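Local coordinates for polymerase cofactor VP35 (Reston ebolavirus, PDB 3L2A), which serves as a viral polymerase cofactor and, through its interferon inhibitory domain, probably binds RNA and helps the virus evade the host interferon response, at residues C36-G39 and K40-L44; L66-I69 and T70-V73. All blocks are in the same frame, centred on the assembly; numbering follows the deposited sequence.

Interaction 1 (C36-G39 and K40-L44); sequences CKIG and KDNNL
The carbonyl oxygen of Ile38 is gripped by both the side chain and the backbone of Asn42. Asn42 ND2 donates a 2.9 Å hydrogen bond to Ile38 O, with the oxygen close to the amide plane, whereas the backbone bond from Asn42 N to Ile38 O, at 3.1 Å, is weak. With CG beside its own backbone N (chi1 -67°), the Asn42 side chain folds back over the preceding turn and runs alongside Ile38, whose CG2 comes within 3.8 Å of ND2. One residue earlier, Lys37 reaches along the helix surface to Asp41. Its chain is extended until the last torsion bends NZ toward the carboxylate (chi4 -47°), where NZ and Asp41 OD2 form a 2.8 Å salt bridge on the syn lone pair of OD2. A glycerol molecule lies close to this lysine. Ile38 itself is buried against Ile75 and Phe76 of helix 75-78. The chain then turns through Asn43, which has a positive phi of 57°, and Leu44 N donates an almost straight 2.9 Å bond to Gly39 O. Together with the weak bond from Asn43 N to Lys40 O, this closure ends helix 27-41 in a C-terminal capping turn and brings Leu44 to the N-cap of helix 45-57.

Interaction 2 (L66-I69 and T70-V73); sequences LIQI and TKRV
Lys71 curls back over the preceding turn to reach Gln68. Its CB and CG pass the backbone oxygens of Gln68 and Ile67, and CD settles beside Ile67 CG2 at 3.8 Å. The bend at chi3 (63°) then carries CE over to the Gln68 amide, 3.4 Å from OE1, and NZ ends in a 2.7 Å hydrogen bond to Gln68 OE1, in the carbonyl plane and on a lone pair. Beneath this arm, Ile67 O accepts two bonds: one from Lys71 N at 3.2 Å and a shorter one from Thr70 OG1 at 2.6 Å. Thr70 places its hydroxyl between its own N and carbonyl carbon (chi1 69°), which directs OG1 back to Ile67 O, in the plane of that carbonyl and on a lone pair. Gln68 CB lies 3.8 Å above the centre of the Arg72 guanidinium in the conformer modelled here; a second conformer makes this packing doubtful in detail. Ile69 CG2 and Val73 CG2 approach to 4.1 Å, and both residues turn to helix 45-57. Against this apolar pair, the Lys71 ammonium group fixes the rotation of the Gln68 amide, OE1 toward Lys71, and would probably polarise it so that NE2 becomes a better donor.

Overall arrangement
Both interactions close the C-terminal end of a helix, 27-41 in interaction 1 and 62-72 in interaction 2. Interaction 1 is the more exposed, with four exposed and three buried residues; interaction 2 has four buried and one exposed. Their centres are 14 Å apart and they do not touch, but the helical bundle joins them: Leu66 packs on helix 27-41, helix 45-57 starts right after interaction 1 and receives Ile69 and Val73, and Ile38 and Thr70 both reach Ile109. On the outside, interaction 1 carries a true ion pair, whereas interaction 2 pairs a lysine with a neutral amide. The Thr70 hydroxyl is buried and bonds to its helix's own backbone.

Interaction 1 (C36-G39 and K40-L44)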
ATOM      1  N   CYS A  36       1.941  -1.472  -5.890  1.00 16.06           N
ATOM      2  CA  CYS A  36       2.029  -1.902  -7.285  1.00 17.45           C
ATOM      3  C   CYS A  36       1.970  -0.736  -8.280  1.00 18.14           C
ATOM      4  O   CYS A  36       2.640  -0.777  -9.309  1.00 18.60           O
ATOM      5  CB  CYS A  36       0.982  -2.960  -7.637  1.00 17.94           C
ATOM      6  SG  CYS A  36       1.304  -4.503  -6.840  1.00 21.50           S
ATOM      7  N   LYS A  37       1.145   0.266  -8.004  1.00 17.55           N
ATOM      8  CA  LYS A  37       1.122   1.465  -8.861  1.00 18.98           C
ATOM      9  C   LYS A  37       2.477   2.190  -8.848  1.00 18.21           C
ATOM     10  O   LYS A  37       3.029   2.537  -9.906  1.00 18.97           O
ATOM     11  CB  LYS A  37       0.004   2.419  -8.410  1.00 19.69           C
ATOM     12  CG  LYS A  37      -0.080   3.626  -9.318  1.00 23.67           C
ATOM     13  CD  LYS A  37      -1.378   4.399  -9.148  1.00 31.17           C
ATOM     14  CE  LYS A  37      -1.615   5.276 -10.380  1.00 35.66           C
ATOM     15  NZ  LYS A  37      -0.402   6.033 -10.773  1.00 38.26           N
ATOM     16  N   ILE A  38       3.033   2.402  -7.656  1.00 17.44           N
ATOM     17  CA  ILE A  38       4.308   3.113  -7.555  1.00 17.38           C
ATOM     18  C   ILE A  38       5.405   2.253  -8.227  1.00 17.20           C
ATOM     19  O   ILE A  38       6.248   2.746  -8.979  1.00 17.12           O
ATOM     20  CB  ILE A  38       4.625   3.453  -6.080  1.00 18.09           C
ATOM     21  CG1 ILE A  38       3.729   4.616  -5.632  1.00 17.30           C
ATOM     22  CG2 ILE A  38       6.103   3.806  -5.931  1.00 17.60           C
ATOM     23  CD1 ILE A  38       3.583   4.711  -4.115  1.00 20.67           C
ATOM     24  N   GLY A  39       5.363   0.951  -7.990  1.00 17.11           N
ATOM     25  CA  GLY A  39       6.320   0.036  -8.627  1.00 17.45           C
ATOM     26  C   GLY A  39       6.239   0.092 -10.138  1.00 18.99           C
ATOM     27  O   GLY A  39       7.259   0.198 -10.829  1.00 19.00           O
ATOM     28  N   LYS A  40       5.022   0.051 -10.662  1.00 19.05           N
ATOM     29  CA  LYS A  40       4.854   0.076 -12.116  1.00 21.85           C
ATOM     30  C   LYS A  40       5.385   1.393 -12.684  1.00 22.28           C
ATOM     31  O   LYS A  40       6.150   1.376 -13.674  1.00 22.35           O
ATOM     32  CB  LYS A  40       3.388  -0.133 -12.477  1.00 22.56           C
ATOM     33  CG  LYS A  40       3.111  -0.146 -13.982  1.00 26.73           C
ATOM     34  CD  LYS A  40       1.673  -0.543 -14.282  1.00 30.71           C
ATOM     35  CE  LYS A  40       1.518  -0.755 -15.780  1.00 37.11           C
ATOM     36  NZ  LYS A  40       1.472   0.551 -16.505  1.00 40.72           N
ATOM     37  N   ASP A  41       4.995   2.513 -12.058  1.00 20.93           N
ATOM     38  CA  ASP A  41       5.351   3.861 -12.550  1.00 22.66           C
ATOM     39  C   ASP A  41       6.855   4.171 -12.509  1.00 22.65           C
ATOM     40  O   ASP A  41       7.342   5.011 -13.284  1.00 23.68           O
ATOM     41  CB  ASP A  41       4.545   4.938 -11.797  1.00 23.16           C
ATOM     42  CG  ASP A  41       3.044   4.822 -12.024  1.00 25.86           C
ATOM     43  OD1 ASP A  41       2.619   4.096 -12.949  1.00 28.18           O
ATOM     44  OD2 ASP A  41       2.273   5.454 -11.261  1.00 28.17           O
ATOM     45  N   ASN A  42       7.595   3.443 -11.663  1.00 21.15           N
ATOM     46  CA  ASN A  42       9.019   3.690 -11.422  1.00 20.81           C
ATOM     47  C   ASN A  42       9.937   2.524 -11.785  1.00 21.40           C
ATOM     48  O   ASN A  42      11.138   2.523 -11.448  1.00 21.57           O
ATOM     49  CB  ASN A  42       9.199   4.106  -9.972  1.00 20.95           C
ATOM     50  CG  ASN A  42       8.561   5.444  -9.699  1.00 22.27           C
ATOM     51  OD1 ASN A  42       9.102   6.472 -10.105  1.00 24.47           O
ATOM     52  ND2 ASN A  42       7.383   5.438  -9.066  1.00 20.71           N
ATOM     53  N   ASN A  43       9.360   1.548 -12.491  1.00 19.79           N
ATOM     54  CA  ASN A  43      10.073   0.367 -12.979  1.00 20.41           C
ATOM     55  C   ASN A  43      10.759  -0.422 -11.859  1.00 19.58           C
ATOM     56  O   ASN A  43      11.886  -0.916 -12.019  1.00 20.22           O
ATOM     57  CB  ASN A  43      11.045   0.731 -14.115  1.00 23.16           C
ATOM     58  CG  ASN A  43      10.330   1.356 -15.290  1.00 27.03           C
ATOM     59  OD1 ASN A  43       9.369   0.786 -15.820  1.00 32.13           O
ATOM     60  ND2 ASN A  43      10.771   2.550 -15.692  1.00 33.78           N
ATOM     61  N   LEU A  44      10.037  -0.582 -10.750  1.00 17.22           N
ATOM     62  CA  LEU A  44      10.576  -1.251  -9.543  1.00 15.66           C
ATOM     63  C   LEU A  44       9.782  -2.492  -9.128  1.00 15.78           C
ATOM     64  O   LEU A  44       9.965  -2.984  -8.013  1.00 15.43           O
ATOM     65  CB  LEU A  44      10.632  -0.229  -8.384  1.00 15.48           C
ATOM     66  CG  LEU A  44      11.750   0.817  -8.567  1.00 15.26           C
ATOM     67  CD1 LEU A  44      11.590   1.901  -7.549  1.00 18.64           C
ATOM     68  CD2 LEU A  44      13.133   0.146  -8.377  1.00 20.45           C
TER

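Interaction 2 (L66-I69 and T70-V73)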
ATOM      1  N   LEU A  66       4.769  -6.437   3.518  1.00 14.00           N
ATOM      2  CA  LEU A  66       4.385  -5.188   2.867  1.00 14.71           C
ATOM      3  C   LEU A  66       4.902  -3.990   3.631  1.00 15.01           C
ATOM      4  O   LEU A  66       5.370  -3.020   3.036  1.00 15.84           O
ATOM      5  CB  LEU A  66       2.877  -5.121   2.726  1.00 14.25           C
ATOM      6  CG  LEU A  66       2.255  -6.136   1.750  1.00 14.99           C
ATOM      7  CD1 LEU A  66       0.751  -6.149   1.935  1.00 18.43           C
ATOM      8  CD2 LEU A  66       2.617  -5.792   0.284  1.00 17.10           C
ATOM      9  N   ILE A  67       4.797  -4.028   4.955  1.00 14.11           N
ATOM     10  CA  ILE A  67       5.406  -2.952   5.744  1.00 16.03           C
ATOM     11  C   ILE A  67       6.907  -2.841   5.455  1.00 16.41           C
ATOM     12  O   ILE A  67       7.438  -1.753   5.242  1.00 18.18           O
ATOM     13  CB  ILE A  67       5.156  -3.162   7.255  1.00 17.22           C
ATOM     14  CG1 ILE A  67       3.664  -3.005   7.569  1.00 15.71           C
ATOM     15  CG2 ILE A  67       6.011  -2.190   8.106  1.00 18.70           C
ATOM     16  CD1 ILE A  67       3.301  -3.351   9.023  1.00 18.89           C
ATOM     17  N   GLN A  68       7.583  -3.984   5.406  1.00 16.46           N
ATOM     18  CA  GLN A  68       9.020  -3.975   5.183  1.00 18.20           C
ATOM     19  C   GLN A  68       9.375  -3.398   3.819  1.00 18.56           C
ATOM     20  O   GLN A  68      10.365  -2.671   3.694  1.00 19.39           O
ATOM     21  CB  GLN A  68       9.597  -5.374   5.414  1.00 19.83           C
ATOM     22  CG  GLN A  68       9.442  -5.854   6.871  1.00 21.28           C
ATOM     23  CD  GLN A  68      10.138  -4.995   7.919  1.00 28.15           C
ATOM     24  OE1 GLN A  68       9.638  -3.941   8.326  1.00 32.63           O
ATOM     25  NE2 GLN A  68      11.261  -5.488   8.427  1.00 36.42           N
ATOM     26  N   ILE A  69       8.570  -3.701   2.803  1.00 17.49           N
ATOM     27  CA  ILE A  69       8.760  -3.091   1.472  1.00 18.59           C
ATOM     28  C   ILE A  69       8.794  -1.585   1.587  1.00 18.97           C
ATOM     29  O   ILE A  69       9.698  -0.932   1.040  1.00 19.61           O
ATOM     30  CB  ILE A  69       7.694  -3.548   0.437  1.00 17.96           C
ATOM     31  CG1 ILE A  69       7.932  -5.017   0.046  1.00 18.84           C
ATOM     32  CG2 ILE A  69       7.673  -2.600  -0.805  1.00 17.75           C
ATOM     33  CD1 ILE A  69       6.690  -5.749  -0.565  1.00 20.01           C
ATOM     34  N   THR A  70       7.846  -1.021   2.319  1.00 18.73           N
ATOM     35  CA  THR A  70       7.740   0.460   2.412  1.00 20.21           C
ATOM     36  C   THR A  70       8.959   1.077   3.091  1.00 22.05           C
ATOM     37  O   THR A  70       9.333   2.211   2.790  1.00 22.47           O
ATOM     38  CB  THR A  70       6.461   0.931   3.103  1.00 20.26           C
ATOM     39  OG1 THR A  70       6.474   0.597   4.499  1.00 22.11           O
ATOM     40  CG2 THR A  70       5.220   0.322   2.410  1.00 19.62           C
ATOM     41  N   LYS A  71       9.591   0.292   3.955  1.00 22.90           N
ATOM     42  CA  LYS A  71      10.776   0.715   4.709  1.00 25.64           C
ATOM     43  C   LYS A  71      12.108   0.454   3.987  1.00 26.20           C
ATOM     44  O   LYS A  71      13.088   1.190   4.180  1.00 29.14           O
ATOM     45  CB  LYS A  71      10.778  -0.009   6.062  1.00 27.19           C
ATOM     46  CG  LYS A  71       9.664   0.491   6.996  1.00 28.59           C
ATOM     47  CD  LYS A  71       9.362  -0.492   8.125  1.00 30.67           C
ATOM     48  CE  LYS A  71      10.539  -0.720   9.055  1.00 32.74           C
ATOM     49  NZ  LYS A  71      10.235  -1.865   9.997  1.00 34.46           N
ATOM     50  N   ARG A  72      12.160  -0.593   3.178  0.50 25.29           N
ATOM     51  CA  ARG A  72      13.437  -0.989   2.588  0.50 26.10           C
ATOM     52  C   ARG A  72      13.668  -0.319   1.240  0.50 24.94           C
ATOM     53  O   ARG A  72      14.785   0.097   0.939  0.50 26.49           O
ATOM     54  CB  ARG A  72      13.536  -2.510   2.471  0.50 26.80           C
ATOM     55  CG  ARG A  72      13.520  -3.213   3.815  0.50 28.12           C
ATOM     56  CD  ARG A  72      13.705  -4.713   3.688  0.50 30.74           C
ATOM     57  NE  ARG A  72      13.548  -5.356   4.992  0.50 31.52           N
ATOM     58  CZ  ARG A  72      13.174  -6.615   5.181  0.50 32.32           C
ATOM     59  NH1 ARG A  72      12.916  -7.415   4.153  0.50 31.72           N
ATOM     60  NH2 ARG A  72      13.068  -7.079   6.415  0.50 34.37           N
ATOM     61  N   VAL A  73      12.604  -0.202   0.448  1.00 22.50           N
ATOM     62  CA  VAL A  73      12.728   0.190  -0.946  1.00 21.08           C
ATOM     63  C   VAL A  73      12.653   1.714  -1.043  1.00 20.12           C
ATOM     64  O   VAL A  73      11.613   2.287  -0.706  1.00 19.44           O
ATOM     65  CB  VAL A  73      11.644  -0.502  -1.813  1.00 20.19           C
ATOM     66  CG1 VAL A  73      11.831  -0.153  -3.274  1.00 20.38           C
ATOM     67  CG2 VAL A  73      11.683  -2.041  -1.628  1.00 20.55           C
TER